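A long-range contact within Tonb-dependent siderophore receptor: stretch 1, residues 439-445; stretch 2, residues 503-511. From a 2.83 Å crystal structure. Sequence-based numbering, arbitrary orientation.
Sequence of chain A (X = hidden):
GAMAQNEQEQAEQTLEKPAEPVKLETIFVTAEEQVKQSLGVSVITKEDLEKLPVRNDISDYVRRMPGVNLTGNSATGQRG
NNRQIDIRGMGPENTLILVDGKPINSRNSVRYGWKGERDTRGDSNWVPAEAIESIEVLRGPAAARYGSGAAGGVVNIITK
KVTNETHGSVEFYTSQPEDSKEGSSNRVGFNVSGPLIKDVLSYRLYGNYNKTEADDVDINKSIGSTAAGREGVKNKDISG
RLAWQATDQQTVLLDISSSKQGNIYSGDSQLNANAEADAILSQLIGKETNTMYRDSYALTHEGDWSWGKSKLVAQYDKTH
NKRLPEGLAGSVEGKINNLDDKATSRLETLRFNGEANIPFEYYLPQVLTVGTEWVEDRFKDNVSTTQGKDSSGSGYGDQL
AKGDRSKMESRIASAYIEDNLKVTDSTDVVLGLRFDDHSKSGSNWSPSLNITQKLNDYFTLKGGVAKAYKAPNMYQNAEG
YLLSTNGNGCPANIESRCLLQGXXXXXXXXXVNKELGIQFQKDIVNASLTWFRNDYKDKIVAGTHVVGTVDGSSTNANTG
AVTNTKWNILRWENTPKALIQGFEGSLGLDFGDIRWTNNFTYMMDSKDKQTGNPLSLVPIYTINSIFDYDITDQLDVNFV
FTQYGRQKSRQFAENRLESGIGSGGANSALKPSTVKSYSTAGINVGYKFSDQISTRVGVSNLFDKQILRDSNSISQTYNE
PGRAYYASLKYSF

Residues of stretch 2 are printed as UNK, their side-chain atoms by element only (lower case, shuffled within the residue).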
# COMPACT_ATOMS: atom_id res chain seq x y z
N SER A 439 12.38 -18.22 -7.03
CA SER A 439 13.58 -18.54 -7.81
C SER A 439 14.89 -18.14 -7.12
O SER A 439 15.90 -18.78 -7.37
CB SER A 439 13.51 -17.90 -9.21
OG SER A 439 13.86 -16.52 -9.21
N LYS A 440 14.88 -17.10 -6.29
CA LYS A 440 16.07 -16.73 -5.52
C LYS A 440 16.06 -17.24 -4.08
O LYS A 440 17.08 -17.74 -3.60
CB LYS A 440 16.25 -15.22 -5.48
CG LYS A 440 16.87 -14.59 -6.71
CD LYS A 440 15.92 -14.62 -7.90
CE LYS A 440 16.55 -14.03 -9.14
NZ LYS A 440 17.10 -12.70 -8.76
N SER A 441 14.93 -17.11 -3.38
CA SER A 441 14.93 -17.26 -1.92
C SER A 441 14.77 -18.70 -1.42
O SER A 441 15.12 -18.99 -0.28
CB SER A 441 13.89 -16.34 -1.25
OG SER A 441 12.60 -16.94 -1.18
N GLY A 442 14.24 -19.60 -2.25
CA GLY A 442 13.97 -20.97 -1.83
C GLY A 442 12.49 -21.24 -1.63
O GLY A 442 11.64 -20.42 -2.00
N SER A 443 12.16 -22.38 -1.02
CA SER A 443 10.76 -22.70 -0.76
C SER A 443 10.40 -22.40 0.68
O SER A 443 11.28 -22.26 1.51
CB SER A 443 10.45 -24.16 -1.08
OG SER A 443 11.31 -25.01 -0.37
N ASN A 444 9.09 -22.31 0.96
CA ASN A 444 8.59 -21.91 2.28
C ASN A 444 7.13 -22.33 2.57
O ASN A 444 6.22 -22.11 1.74
CB ASN A 444 8.72 -20.39 2.45
CG ASN A 444 7.75 -19.84 3.49
OD1 ASN A 444 6.53 -19.81 3.27
ND2 ASN A 444 8.27 -19.39 4.61
N TRP A 445 6.91 -22.89 3.77
CA TRP A 445 5.57 -23.34 4.19
C TRP A 445 4.84 -22.31 5.03
O TRP A 445 5.44 -21.69 5.90
CB TRP A 445 5.65 -24.66 4.95
CG TRP A 445 6.32 -25.80 4.20
CD1 TRP A 445 7.64 -26.16 4.26
CD2 TRP A 445 5.70 -26.72 3.30
NE1 TRP A 445 7.87 -27.25 3.44
CE2 TRP A 445 6.70 -27.61 2.84
CE3 TRP A 445 4.40 -26.89 2.84
CZ2 TRP A 445 6.43 -28.63 1.95
CZ3 TRP A 445 4.14 -27.90 1.95
CH2 TRP A 445 5.15 -28.76 1.51
N UNK A 503 21.38 -8.93 -2.55
CA UNK A 503 21.74 -10.27 -2.08
C UNK A 503 20.80 -11.33 -2.63
O UNK A 503 19.61 -11.34 -2.31
c UNK A 503 22.16 -11.56 0.06
o UNK A 503 22.53 -12.49 -0.63
n UNK A 503 22.18 -11.59 1.38
c UNK A 503 21.65 -10.28 -0.56
N UNK A 504 21.34 -12.23 -3.46
CA UNK A 504 20.53 -13.29 -4.05
C UNK A 504 20.22 -14.41 -3.08
O UNK A 504 19.38 -15.28 -3.39
N UNK A 505 20.91 -14.40 -1.93
CA UNK A 505 20.88 -15.50 -0.95
C UNK A 505 20.06 -15.16 0.30
O UNK A 505 20.04 -15.92 1.27
o UNK A 505 22.44 -17.16 -2.65
o UNK A 505 24.31 -16.70 -1.61
c UNK A 505 22.31 -15.92 -0.55
c UNK A 505 23.06 -16.65 -1.68
N UNK A 506 19.37 -14.03 0.25
CA UNK A 506 18.35 -13.70 1.24
C UNK A 506 17.27 -14.78 1.39
O UNK A 506 16.80 -15.33 0.38
c UNK A 506 18.34 -11.07 1.08
c UNK A 506 18.51 -10.81 2.58
c UNK A 506 17.58 -9.93 0.42
c UNK A 506 17.64 -12.40 0.84
N UNK A 507 16.89 -15.05 2.64
CA UNK A 507 15.68 -15.79 2.99
C UNK A 507 14.44 -14.90 2.85
O UNK A 507 14.57 -13.69 2.88
c UNK A 507 16.81 -17.36 4.63
n UNK A 507 17.87 -17.24 8.24
c UNK A 507 15.78 -16.27 4.43
c UNK A 507 16.87 -17.83 6.07
c UNK A 507 17.33 -16.70 6.96
N UNK A 508 13.24 -15.49 2.72
CA UNK A 508 12.08 -14.63 2.59
C UNK A 508 11.64 -14.11 3.94
O UNK A 508 12.01 -14.69 4.96
c UNK A 508 11.40 -16.90 2.52
c UNK A 508 11.02 -15.56 2.03
c UNK A 508 12.88 -16.90 2.80
N UNK A 509 10.84 -13.03 3.92
CA UNK A 509 10.19 -12.50 5.13
C UNK A 509 9.06 -13.42 5.54
O UNK A 509 8.29 -13.92 4.72
o UNK A 509 9.13 -8.30 4.60
c UNK A 509 10.76 -10.07 4.47
o UNK A 509 11.25 -7.77 4.32
c UNK A 509 10.34 -8.61 4.47
c UNK A 509 9.66 -11.07 4.90
N UNK A 510 8.97 -13.66 6.84
CA UNK A 510 7.98 -14.57 7.41
C UNK A 510 7.38 -13.84 8.57
O UNK A 510 8.08 -13.05 9.20
o UNK A 510 8.34 -16.91 6.94
c UNK A 510 8.69 -15.86 7.85
c UNK A 510 8.31 -16.28 9.27
N UNK A 511 6.10 -14.04 8.87
CA UNK A 511 5.51 -13.40 10.05
C UNK A 511 4.36 -14.21 10.60
O UNK A 511 3.41 -14.48 9.89
o UNK A 511 4.37 -11.37 10.80
c UNK A 511 5.02 -12.00 9.70

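Position 503 carries two carbons, the second bearing one oxygen and one nitrogen, and it stays out of reach of stretch 1. The oxygen lies 2.8 Å from the backbone N of position 505 and accepts its hydrogen bond, pinning a type I turn that runs through position 506. This is N503, the amide set at the start of the turn, with OD1 as the acceptor.

Position 504 has no side-chain atoms. Its backbone O lies 3.4 Å from K440 O, two acceptors side by side with no bond between them. This is G504; an ideal CB would sit 4.7 Å from K440 CG, so this contact leaves room for one.

Position 505 shows two carbons, the second carrying two oxygens, with CB pointing away from stretch 1 and nothing in contact. It is D505, which serves the turn through its backbone N.

Position 506 has four carbons, forked at the second. The fork leads away from stretch 1, and the backbone does the touching: its O is 3.5 Å from S441 CB and also 3.5 Å from S441 CA, the latter a CA-H...O contact. This is L506.

Position 507 is four carbons in a row ending in nitrogen, directed away into an exposed setting. Only its main chain comes near, with C 4.4 Å from S441 CB. This is K507.

Position 508 has three carbons closing a ring onto the backbone N. Its CB is 3.8 Å from S441 OG, and the ring's middle carbon is 4.4 Å from N444 CB. This is P508, pointing toward stretch 1 and touching both residues.

Position 509 holds three carbons, the third carrying two oxygens, and points away. It is E509, its carboxylate bonded elsewhere in the structure.

Position 510 has one carbon bearing an oxygen and a carbon. The oxygen comes 3.4 Å from N444 ND2, at the buried end of the contact. This is T510.

Position 511 is one carbon then one oxygen, out of reach of stretch 1: S511.

The contact works by backbone fit and packing, without a clear hydrogen bond across it. The touching parts run 22° apart in direction, and S441 settles against the L506 carbonyl and the P508 ring. From 508 to 510 the side chains alternate toward, away, toward, so P508 and T510 both reach N444 while E509 turns its back. A turn held by its own asparagine presents main chain, then a proline and a threonine supply the side-chain contacts.

Stretch 2 503-511: NGDLKPETS
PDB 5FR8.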